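Local coordinates for adenosine kinase (Trypanosoma brucei brucei, PDB 4N09), which probably phosphorylates adenosine to AMP at the expense of ATP, with magnesium as cofactor, in the purine salvage pathway, at residues A[39-44]-A[136-141]; A[241-246]-A[264-269]; A[11-16]-A[85-90]. All coordinates share one frame; numbering follows the deposited sequence.

Contact 1: residues A[39-44]-A[136-141]; sequences TAILLS and TLVADL. With ADN (adenosine), chain E.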
loop_
_atom_site.group_PDB
_atom_site.type_symbol
_atom_site.label_atom_id
_atom_site.label_comp_id
_atom_site.label_asym_id
_atom_site.label_seq_id
_atom_site.Cartn_x
_atom_site.Cartn_y
_atom_site.Cartn_z
ATOM N N THR A 39 -9.396 -7.697 -9.023
ATOM C CA THR A 39 -9.538 -7.614 -7.583
ATOM C C THR A 39 -8.474 -8.435 -6.843
ATOM O O THR A 39 -7.750 -9.244 -7.418
ATOM C CB THR A 39 -10.925 -8.128 -7.131
ATOM O OG1 THR A 39 -11.021 -9.533 -7.365
ATOM C CG2 THR A 39 -12.049 -7.429 -7.883
ATOM N N ALA A 40 -8.401 -8.197 -5.545
ATOM C CA ALA A 40 -7.502 -8.906 -4.653
ATOM C C ALA A 40 -8.335 -9.602 -3.595
ATOM O O ALA A 40 -9.289 -9.025 -3.095
ATOM C CB ALA A 40 -6.531 -7.938 -4.001
ATOM N N ILE A 41 -7.972 -10.842 -3.265
ATOM C CA ILE A 41 -8.583 -11.598 -2.153
ATOM C C ILE A 41 -7.499 -12.311 -1.385
ATOM O O ILE A 41 -6.335 -12.317 -1.791
ATOM C CB ILE A 41 -9.586 -12.664 -2.641
ATOM C CG1 ILE A 41 -8.895 -13.673 -3.555
ATOM C CG2 ILE A 41 -10.744 -12.012 -3.380
ATOM C CD1 ILE A 41 -9.694 -14.932 -3.779
ATOM N N LEU A 42 -7.886 -12.899 -0.265
ATOM C CA LEU A 42 -7.010 -13.790 0.458
ATOM C C LEU A 42 -7.285 -15.213 -0.028
ATOM O O LEU A 42 -8.438 -15.578 -0.294
ATOM C CB LEU A 42 -7.259 -13.674 1.964
ATOM C CG LEU A 42 -6.961 -12.331 2.636
ATOM C CD1 LEU A 42 -7.289 -12.411 4.124
ATOM C CD2 LEU A 42 -5.497 -11.903 2.483
ATOM N N LEU A 43 -6.230 -16.019 -0.124
ATOM C CA LEU A 43 -6.379 -17.432 -0.486
ATOM C C LEU A 43 -7.407 -18.114 0.393
ATOM O O LEU A 43 -7.325 -18.033 1.613
ATOM C CB LEU A 43 -5.065 -18.180 -0.331
ATOM C CG LEU A 43 -5.091 -19.640 -0.814
ATOM C CD1 LEU A 43 -5.298 -19.697 -2.319
ATOM C CD2 LEU A 43 -3.809 -20.380 -0.450
ATOM N N SER A 44 -8.364 -18.788 -0.233
ATOM C CA SER A 44 -9.345 -19.593 0.494
ATOM C C SER A 44 -9.348 -21.026 -0.062
ATOM O O SER A 44 -8.569 -21.342 -0.965
ATOM C CB SER A 44 -10.743 -18.966 0.382
ATOM O OG SER A 44 -11.317 -19.201 -0.890
ATOM N N THR A 136 -5.074 -9.870 -11.306
ATOM C CA THR A 136 -6.022 -10.354 -10.335
ATOM C C THR A 136 -5.219 -11.110 -9.293
ATOM O O THR A 136 -4.398 -11.968 -9.633
ATOM C CB THR A 136 -7.046 -11.274 -11.033
ATOM O OG1 THR A 136 -7.783 -10.543 -12.025
ATOM C CG2 THR A 136 -8.005 -11.898 -10.018
ATOM N N LEU A 137 -5.428 -10.783 -8.026
ATOM C CA LEU A 137 -4.471 -11.151 -6.978
ATOM C C LEU A 137 -5.013 -12.097 -5.949
ATOM O O LEU A 137 -6.104 -11.907 -5.439
ATOM C CB LEU A 137 -3.995 -9.884 -6.254
ATOM C CG LEU A 137 -3.555 -8.760 -7.192
ATOM C CD1 LEU A 137 -3.077 -7.542 -6.421
ATOM C CD2 LEU A 137 -2.458 -9.230 -8.143
ATOM N N VAL A 138 -4.229 -13.106 -5.608
ATOM C CA VAL A 138 -4.635 -14.030 -4.559
ATOM C C VAL A 138 -3.496 -14.164 -3.569
ATOM O O VAL A 138 -2.442 -14.695 -3.904
ATOM C CB VAL A 138 -5.013 -15.413 -5.130
ATOM C CG1 VAL A 138 -5.400 -16.369 -4.019
ATOM C CG2 VAL A 138 -6.166 -15.278 -6.118
ATOM N N ALA A 139 -3.704 -13.646 -2.359
ATOM C CA ALA A 139 -2.600 -13.479 -1.416
ATOM C C ALA A 139 -2.610 -14.583 -0.408
ATOM O O ALA A 139 -3.635 -14.852 0.220
ATOM C CB ALA A 139 -2.682 -12.141 -0.718
ATOM N N ASP A 140 -1.474 -15.262 -0.305
ATOM C CA ASP A 140 -1.275 -16.293 0.687
ATOM C C ASP A 140 -0.221 -15.777 1.666
ATOM O O ASP A 140 0.974 -15.950 1.458
ATOM C CB ASP A 140 -0.836 -17.603 0.028
ATOM C CG ASP A 140 -0.573 -18.718 1.041
ATOM O OD1 ASP A 140 -0.883 -18.537 2.250
ATOM O OD2 ASP A 140 -0.061 -19.774 0.619
ATOM N N LEU A 141 -0.700 -15.179 2.758
ATOM C CA LEU A 141 0.153 -14.465 3.698
ATOM C C LEU A 141 1.247 -15.306 4.325
ATOM O O LEU A 141 2.349 -14.815 4.547
ATOM C CB LEU A 141 -0.702 -13.836 4.782
ATOM C CG LEU A 141 -1.206 -12.417 4.552
ATOM C CD1 LEU A 141 -1.672 -12.163 3.140
ATOM C CD2 LEU A 141 -2.297 -12.060 5.541
HETATM O "O5'" ADN E . -0.631 -3.520 -5.380
HETATM C "C5'" ADN E . -0.481 -4.898 -5.723
HETATM C "C4'" ADN E . 0.299 -5.605 -4.645
HETATM O "O4'" ADN E . -0.616 -6.050 -3.663
HETATM C "C3'" ADN E . 1.014 -6.854 -5.087
HETATM O "O3'" ADN E . 2.377 -6.476 -5.173
HETATM C "C2'" ADN E . 0.763 -7.880 -3.986
HETATM O "O2'" ADN E . 1.935 -8.550 -3.443
HETATM C "C1'" ADN E . 0.093 -7.033 -2.927
HETATM N N9 ADN E . -0.918 -7.666 -2.088
HETATM C C8 ADN E . -2.048 -8.247 -2.525
HETATM N N7 ADN E . -2.821 -8.699 -1.511
HETATM C C5 ADN E . -2.129 -8.360 -0.413
HETATM C C6 ADN E . -2.363 -8.540 1.004
HETATM N N6 ADN E . -3.478 -9.146 1.422
HETATM N N1 ADN E . -1.423 -8.050 1.817
HETATM C C2 ADN E . -0.306 -7.416 1.376
HETATM N N3 ADN E . -0.025 -7.220 0.088
HETATM C C4 ADN E . -0.898 -7.663 -0.797
#
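Leu137 N gives its hydrogen to Thr39 O at 2.9 Å, the first of four backbone hydrogen bonds that zip 39-44 to 136-141 as parallel strands. Strand 40-42 is an outermost strand of a five-stranded sheet, the lid over the substrate that is known from ribokinase-family kinases, and strand 134-140 lies next in. The donors alternate: Ile41 N reaches Leu137 O, Ala139 N reaches Ile41 O at 3.0 Å, and Leu43 N closes the set on Ala139 O. On its other side strand 134-140 continues the sheet through backbone bonds to strand 124-131.

Ala40, Leu137, Leu42 and Ala139 share the sheet face turned to adenosine. Ala40 CB meets Leu137 CB, while Leu137 CD1 lies against C5' of the ribose. The opposite face carries Ile41 and Val138, which run alongside each other, CG1 to CG2, with Leu35 touching both. Leu43, its CG anti to the backbone N (chi1 -175°), sends CD1 across Val138 CG1 at 3.7 Å and CD2 against the Asp140 carboxylate. At the base, Ala139 CB is 3.5 Å from adenosine N7, and Leu42 CD2 touches both Leu141 CD1 and adenosine N6, 3.6 Å from the latter.

Contact 2: residues A[241-246]-A[264-269]; sequences DCVEEI and VVFTRD. With ADP (adenosine-5'-diphosphate), chain F.
The Phe266 ring takes Val243 CG1 obliquely, 3.6 Å from its CD2 atom, and has Val243 O in plane at its edge. One face of the ring is covered from within its own strand by Val264 CG1, offset toward the rim. Ile246 CG2 comes within 3.9 Å of Phe266 CE2, the isoleucine chain standing roughly perpendicular to that of the phenylalanine. Val243 and Ile246, one helical turn apart, thus both settle on the same ring; with CG1 anti to its backbone N (chi1 175°), Val243 directs that methyl at CD2. Ala247 of the same helix and Ala229 of helix 226-236 also touch Phe266.

The second flat group is the Arg268 guanidinium. Glu244 bends at chi2 (92°) to bring its carboxylate toward it, but the salt bridge from Glu244 OE2 to Arg268 NH1 is long, 3.9 Å, with the two planes 79° apart. The arginine's stronger polar partner is Ser272 O, which accepts a hydrogen bond from NE.

Thr267 and Asp269 supply part of the nucleotide site: Thr267 OG1 donates to O2A of ADP at 2.8 Å, and Asp269 N donates to the same oxygen at 3.0 Å. Gly301, Gln291 and Asn225 also hydrogen-bond ADP. Helix against strand, with the alpha-phosphate bound by residues that follow Phe266, is the alpha/beta architecture of the ribokinase (PfkB) fold at its ADP site.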
loop_
_atom_site.group_PDB
_atom_site.type_symbol
_atom_site.label_atom_id
_atom_site.label_comp_id
_atom_site.label_asym_id
_atom_site.label_seq_id
_atom_site.Cartn_x
_atom_site.Cartn_y
_atom_site.Cartn_z
ATOM N N ASP A 241 -23.833 8.498 -4.110
ATOM C CA ASP A 241 -23.249 7.964 -5.326
ATOM C C ASP A 241 -22.041 8.803 -5.768
ATOM O O ASP A 241 -21.580 8.598 -6.887
ATOM C CB ASP A 241 -24.306 7.927 -6.468
ATOM N N CYS A 242 -21.540 9.726 -4.921
ATOM C CA CYS A 242 -20.406 10.615 -5.304
ATOM C C CYS A 242 -19.169 10.524 -4.487
ATOM O O CYS A 242 -19.188 10.778 -3.279
ATOM C CB CYS A 242 -20.733 12.078 -5.190
ATOM S SG CYS A 242 -21.946 12.612 -6.365
ATOM N N VAL A 243 -18.068 10.312 -5.183
ATOM C CA VAL A 243 -16.777 10.192 -4.543
ATOM C C VAL A 243 -16.456 11.471 -3.768
ATOM O O VAL A 243 -15.924 11.392 -2.665
ATOM C CB VAL A 243 -15.691 9.857 -5.572
ATOM C CG1 VAL A 243 -14.333 9.849 -4.924
ATOM C CG2 VAL A 243 -15.951 8.486 -6.174
ATOM N N GLU A 244 -16.796 12.634 -4.325
ATOM C CA GLU A 244 -16.614 13.934 -3.625
ATOM C C GLU A 244 -17.370 14.006 -2.303
ATOM O O GLU A 244 -16.831 14.456 -1.299
ATOM C CB GLU A 244 -17.068 15.132 -4.484
ATOM C CG GLU A 244 -16.393 15.205 -5.881
ATOM C CD GLU A 244 -17.186 14.484 -7.008
ATOM O OE1 GLU A 244 -17.952 13.524 -6.722
ATOM O OE2 GLU A 244 -17.011 14.824 -8.203
ATOM N N GLU A 245 -18.610 13.538 -2.306
ATOM C CA GLU A 245 -19.424 13.527 -1.090
ATOM C C GLU A 245 -18.927 12.517 -0.059
ATOM O O GLU A 245 -18.870 12.807 1.106
ATOM C CB GLU A 245 -20.891 13.261 -1.437
ATOM C CG GLU A 245 -21.836 13.212 -0.232
ATOM C CD GLU A 245 -21.928 14.521 0.565
ATOM O OE1 GLU A 245 -21.418 15.569 0.118
ATOM O OE2 GLU A 245 -22.512 14.487 1.661
ATOM N N ILE A 246 -18.500 11.354 -0.507
ATOM C CA ILE A 246 -17.956 10.353 0.398
ATOM C C ILE A 246 -16.727 10.910 1.127
ATOM O O ILE A 246 -16.549 10.713 2.323
ATOM C CB ILE A 246 -17.582 9.070 -0.375
ATOM C CG1 ILE A 246 -18.832 8.447 -1.008
ATOM C CG2 ILE A 246 -16.960 8.043 0.548
ATOM C CD1 ILE A 246 -18.561 7.371 -2.040
ATOM N N VAL A 264 -8.437 13.375 3.249
ATOM C CA VAL A 264 -8.897 12.201 2.520
ATOM C C VAL A 264 -8.507 12.331 1.059
ATOM O O VAL A 264 -8.816 13.322 0.414
ATOM C CB VAL A 264 -10.430 12.025 2.679
ATOM C CG1 VAL A 264 -10.946 10.841 1.869
ATOM C CG2 VAL A 264 -10.785 11.826 4.137
ATOM N N VAL A 265 -7.878 11.285 0.540
ATOM C CA VAL A 265 -7.380 11.258 -0.825
ATOM C C VAL A 265 -7.938 10.024 -1.560
ATOM O O VAL A 265 -7.639 8.899 -1.197
ATOM C CB VAL A 265 -5.856 11.185 -0.822
ATOM C CG1 VAL A 265 -5.304 11.286 -2.228
ATOM C CG2 VAL A 265 -5.291 12.305 0.003
ATOM N N PHE A 266 -8.745 10.259 -2.584
ATOM C CA PHE A 266 -9.307 9.196 -3.358
ATOM C C PHE A 266 -8.835 9.348 -4.786
ATOM O O PHE A 266 -9.162 10.343 -5.445
ATOM C CB PHE A 266 -10.838 9.274 -3.355
ATOM C CG PHE A 266 -11.491 8.931 -2.046
ATOM C CD1 PHE A 266 -10.899 8.046 -1.153
ATOM C CD2 PHE A 266 -12.748 9.461 -1.732
ATOM C CE1 PHE A 266 -11.529 7.714 0.036
ATOM C CE2 PHE A 266 -13.376 9.140 -0.534
ATOM C CZ PHE A 266 -12.767 8.251 0.348
ATOM N N THR A 267 -8.092 8.359 -5.275
ATOM C CA THR A 267 -7.679 8.353 -6.661
ATOM C C THR A 267 -8.797 7.790 -7.541
ATOM O O THR A 267 -9.733 7.176 -7.038
ATOM C CB THR A 267 -6.403 7.535 -6.879
ATOM O OG1 THR A 267 -6.595 6.197 -6.406
ATOM C CG2 THR A 267 -5.247 8.179 -6.157
ATOM N N ARG A 268 -8.695 8.029 -8.848
ATOM C CA ARG A 268 -9.744 7.668 -9.795
ATOM C C ARG A 268 -9.167 7.376 -11.155
ATOM O O ARG A 268 -9.636 7.890 -12.158
ATOM C CB ARG A 268 -10.736 8.820 -9.929
ATOM C CG ARG A 268 -11.472 9.131 -8.633
ATOM C CD ARG A 268 -12.725 9.938 -8.880
ATOM N NE ARG A 268 -12.415 11.304 -9.250
ATOM C CZ ARG A 268 -13.322 12.256 -9.420
ATOM N NH1 ARG A 268 -14.601 11.979 -9.271
ATOM N NH2 ARG A 268 -12.941 13.490 -9.729
ATOM N N ASP A 269 -8.124 6.568 -11.181
ATOM C CA ASP A 269 -7.421 6.223 -12.419
ATOM C C ASP A 269 -7.259 7.433 -13.367
ATOM O O ASP A 269 -6.535 8.353 -13.028
ATOM C CB ASP A 269 -7.998 4.947 -13.102
ATOM C CG ASP A 269 -9.510 4.997 -13.329
ATOM O OD1 ASP A 269 -10.284 4.565 -12.419
ATOM O OD2 ASP A 269 -9.918 5.458 -14.433
HETATM P PB ADP F . -5.319 1.614 -8.022
HETATM O O1B ADP F . -5.557 1.578 -6.502
HETATM O O2B ADP F . -4.018 0.978 -8.513
HETATM O O3B ADP F . -6.492 1.186 -8.894
HETATM P PA ADP F . -5.805 4.056 -9.431
HETATM O O1A ADP F . -6.127 3.044 -10.532
HETATM O O2A ADP F . -6.865 5.041 -8.934
HETATM O O3A ADP F . -5.185 3.225 -8.200
HETATM O "O5'" ADP F . -4.549 4.918 -9.970
HETATM C "C5'" ADP F . -3.614 5.544 -9.124
HETATM C "C4'" ADP F . -3.023 6.623 -9.964
HETATM O "O4'" ADP F . -2.307 6.013 -11.024
HETATM C "C3'" ADP F . -4.071 7.536 -10.592
HETATM O "O3'" ADP F . -4.470 8.598 -9.715
HETATM C "C2'" ADP F . -3.318 7.990 -11.815
HETATM O "O2'" ADP F . -2.423 9.007 -11.462
HETATM C "C1'" ADP F . -2.464 6.806 -12.200
HETATM N N9 ADP F . -3.150 6.000 -13.254
HETATM C C8 ADP F . -3.821 4.861 -13.026
HETATM N N7 ADP F . -4.315 4.382 -14.180
HETATM C C5 ADP F . -3.957 5.208 -15.163
HETATM C C6 ADP F . -4.151 5.265 -16.615
HETATM N N6 ADP F . -4.844 4.290 -17.232
HETATM N N1 ADP F . -3.632 6.308 -17.303
HETATM C C2 ADP F . -2.937 7.273 -16.688
HETATM N N3 ADP F . -2.723 7.247 -15.371
HETATM C C4 ADP F . -3.196 6.272 -14.562
#

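Contact 3: residues A[11-16]-A[85-90]; sequences VYVQCN and KFVTYV. With ADN (adenosine), chain E.
Val11 N starts the pairing by donating to Phe86 O, and Val11 O takes Thr88 N in return at 3.0 Å, so 11-14 and 87-90 run as parallel strands of the large central sheet of the ribokinase fold. Tyr12 points to the other face from Val11; its OH donates to Gln14 OE1 at 2.6 Å, and its ring end rests obliquely against Val90 CG2. Val13 repeats the backbone pattern, its N bonded to Thr88 O and its O receiving Val90 N, both at 2.9 Å. Its methyls divide the packing: CG1 meets Tyr89 CD2, while CG2 meets Val87 CG1 at 4.0 Å. Gln14, extended beyond CG, slants past Val90 with OE1 beside Val90 CG1; the tyrosine hydroxyl on OE1 should restrain the amide's rotation. Cys15 N adds a weak bond to Val90 O, and Cys15 CB sits by the phenol end of Tyr89, whose CG, trans to its backbone N (chi1 177°), lets the ring slant forward off the sheet toward Cys15. Beyond the strand, Asn16 leaves the pairing for the ligand: its ND2 donates to adenosine N1 at 3.2 Å.

Strand 166-169 flanks 11-14 on its far side from 87-94, and strand 112-118 binds the outer side of 87-94. Helix 155-163 packs on the Tyr12 and Thr88 face, while helix 67-77 covers Phe86, Val87 and Tyr89.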
loop_
_atom_site.group_PDB
_atom_site.type_symbol
_atom_site.label_atom_id
_atom_site.label_comp_id
_atom_site.label_asym_id
_atom_site.label_seq_id
_atom_site.Cartn_x
_atom_site.Cartn_y
_atom_site.Cartn_z
ATOM N N VAL A 11 10.298 7.933 7.647
ATOM C CA VAL A 11 8.972 7.284 7.501
ATOM C C VAL A 11 8.991 5.801 7.890
ATOM O O VAL A 11 9.966 5.057 7.640
ATOM C CB VAL A 11 8.218 7.631 6.201
ATOM C CG1 VAL A 11 9.030 8.528 5.320
ATOM C CG2 VAL A 11 7.757 6.401 5.445
ATOM N N TYR A 12 7.916 5.407 8.551
ATOM C CA TYR A 12 7.735 4.042 9.031
ATOM C C TYR A 12 6.602 3.428 8.245
ATOM O O TYR A 12 5.530 4.020 8.126
ATOM C CB TYR A 12 7.362 4.094 10.511
ATOM C CG TYR A 12 7.106 2.788 11.169
ATOM C CD1 TYR A 12 8.079 2.181 11.956
ATOM C CD2 TYR A 12 5.888 2.153 11.037
ATOM C CE1 TYR A 12 7.848 0.948 12.559
ATOM C CE2 TYR A 12 5.634 0.938 11.661
ATOM C CZ TYR A 12 6.616 0.341 12.422
ATOM O OH TYR A 12 6.358 -0.873 13.036
ATOM N N VAL A 13 6.845 2.244 7.705
ATOM C CA VAL A 13 5.872 1.543 6.878
ATOM C C VAL A 13 5.713 0.141 7.406
ATOM O O VAL A 13 6.708 -0.511 7.738
ATOM C CB VAL A 13 6.342 1.432 5.415
ATOM C CG1 VAL A 13 5.367 0.608 4.587
ATOM C CG2 VAL A 13 6.494 2.796 4.804
ATOM N N GLN A 14 4.478 -0.335 7.433
ATOM C CA GLN A 14 4.209 -1.676 7.878
ATOM C C GLN A 14 3.191 -2.305 6.976
ATOM O O GLN A 14 2.173 -1.691 6.680
ATOM C CB GLN A 14 3.707 -1.663 9.314
ATOM C CG GLN A 14 3.580 -3.045 9.912
ATOM C CD GLN A 14 3.677 -3.037 11.438
ATOM O OE1 GLN A 14 4.444 -2.263 12.036
ATOM N NE2 GLN A 14 2.925 -3.930 12.077
ATOM N N CYS A 15 3.474 -3.532 6.553
ATOM C CA CYS A 15 2.607 -4.284 5.670
ATOM C C CYS A 15 3.005 -5.742 5.685
ATOM O O CYS A 15 3.831 -6.155 6.490
ATOM C CB CYS A 15 2.687 -3.712 4.247
ATOM S SG CYS A 15 1.336 -4.220 3.134
ATOM N N ASN A 16 2.438 -6.509 4.765
ATOM C CA ASN A 16 2.723 -7.919 4.605
ATOM C C ASN A 16 3.675 -8.163 3.455
ATOM O O ASN A 16 3.320 -7.911 2.320
ATOM C CB ASN A 16 1.418 -8.624 4.312
ATOM C CG ASN A 16 0.384 -8.360 5.374
ATOM O OD1 ASN A 16 0.723 -8.200 6.552
ATOM N ND2 ASN A 16 -0.865 -8.324 4.986
ATOM N N LYS A 85 18.740 6.054 5.273
ATOM C CA LYS A 85 18.459 7.173 6.176
ATOM C C LYS A 85 17.027 7.718 5.970
ATOM O O LYS A 85 16.778 8.895 6.198
ATOM C CB LYS A 85 19.534 8.284 5.953
ATOM N N PHE A 86 16.080 6.877 5.538
ATOM C CA PHE A 86 14.744 7.382 5.151
ATOM C C PHE A 86 13.586 6.479 5.569
ATOM O O PHE A 86 12.879 6.783 6.536
ATOM C CB PHE A 86 14.714 7.648 3.649
ATOM C CG PHE A 86 13.385 8.143 3.128
ATOM C CD1 PHE A 86 12.549 8.940 3.898
ATOM C CD2 PHE A 86 13.010 7.883 1.817
ATOM C CE1 PHE A 86 11.357 9.406 3.397
ATOM C CE2 PHE A 86 11.807 8.345 1.325
ATOM C CZ PHE A 86 10.970 9.090 2.129
ATOM N N VAL A 87 13.394 5.364 4.865
ATOM C CA VAL A 87 12.278 4.463 5.151
ATOM C C VAL A 87 12.684 3.241 5.927
ATOM O O VAL A 87 13.667 2.610 5.613
ATOM C CB VAL A 87 11.621 3.946 3.868
ATOM C CG1 VAL A 87 10.421 3.074 4.188
ATOM C CG2 VAL A 87 11.159 5.096 2.999
ATOM N N THR A 88 11.867 2.894 6.910
ATOM C CA THR A 88 11.987 1.638 7.627
ATOM C C THR A 88 10.718 0.827 7.421
ATOM O O THR A 88 9.632 1.389 7.444
ATOM C CB THR A 88 12.171 1.905 9.130
ATOM O OG1 THR A 88 13.340 2.716 9.302
ATOM C CG2 THR A 88 12.311 0.589 9.926
ATOM N N TYR A 89 10.862 -0.472 7.192
ATOM C CA TYR A 89 9.735 -1.325 6.898
ATOM C C TYR A 89 9.696 -2.435 7.898
ATOM O O TYR A 89 10.719 -3.006 8.237
ATOM C CB TYR A 89 9.886 -1.951 5.509
ATOM C CG TYR A 89 8.796 -2.928 5.092
ATOM C CD1 TYR A 89 8.886 -4.267 5.395
ATOM C CD2 TYR A 89 7.690 -2.505 4.369
ATOM C CE1 TYR A 89 7.894 -5.160 5.011
ATOM C CE2 TYR A 89 6.700 -3.391 3.975
ATOM C CZ TYR A 89 6.813 -4.717 4.293
ATOM O OH TYR A 89 5.833 -5.617 3.926
ATOM N N VAL A 90 8.488 -2.759 8.320
ATOM C CA VAL A 90 8.271 -3.801 9.276
ATOM C C VAL A 90 7.260 -4.806 8.748
ATOM O O VAL A 90 6.188 -4.452 8.264
ATOM C CB VAL A 90 7.745 -3.201 10.591
ATOM C CG1 VAL A 90 7.356 -4.296 11.568
ATOM C CG2 VAL A 90 8.798 -2.283 11.205
HETATM O "O5'" ADN E . -0.631 -3.520 -5.380
HETATM C "C5'" ADN E . -0.481 -4.898 -5.723
HETATM C "C4'" ADN E . 0.299 -5.605 -4.645
HETATM O "O4'" ADN E . -0.616 -6.050 -3.663
HETATM C "C3'" ADN E . 1.014 -6.854 -5.087
HETATM O "O3'" ADN E . 2.377 -6.476 -5.173
HETATM C "C2'" ADN E . 0.763 -7.880 -3.986
HETATM O "O2'" ADN E . 1.935 -8.550 -3.443
HETATM C "C1'" ADN E . 0.093 -7.033 -2.927
HETATM N N9 ADN E . -0.918 -7.666 -2.088
HETATM C C8 ADN E . -2.048 -8.247 -2.525
HETATM N N7 ADN E . -2.821 -8.699 -1.511
HETATM C C5 ADN E . -2.129 -8.360 -0.413
HETATM C C6 ADN E . -2.363 -8.540 1.004
HETATM N N6 ADN E . -3.478 -9.146 1.422
HETATM N N1 ADN E . -1.423 -8.050 1.817
HETATM C C2 ADN E . -0.306 -7.416 1.376
HETATM N N3 ADN E . -0.025 -7.220 0.088
HETATM C C4 ADN E . -0.898 -7.663 -0.797
#

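Contacts 1 and 3 share one ligand from two sheets: the lid strands of contact 1 pack along the base and ribose, while contact 3, on the large sheet, ends at the base's N1. Their centres are about 23 Å apart, yet they touch where Leu141 CD2 lies 4.0 Å from Asn16 ND2. Asp302, Asp20, Gly66 and Asn70 also hydrogen-bond adenosine, Asp302 probably being the proton acceptor. Contact 2 reaches the same large sheet as contact 3 through strand 263-268, but the two lie on opposite sides of the chain's centre, about 27 Å between centres. It serves ADP instead, and the Leu137 side chain of contact 1 is about 9 Å from that nucleotide.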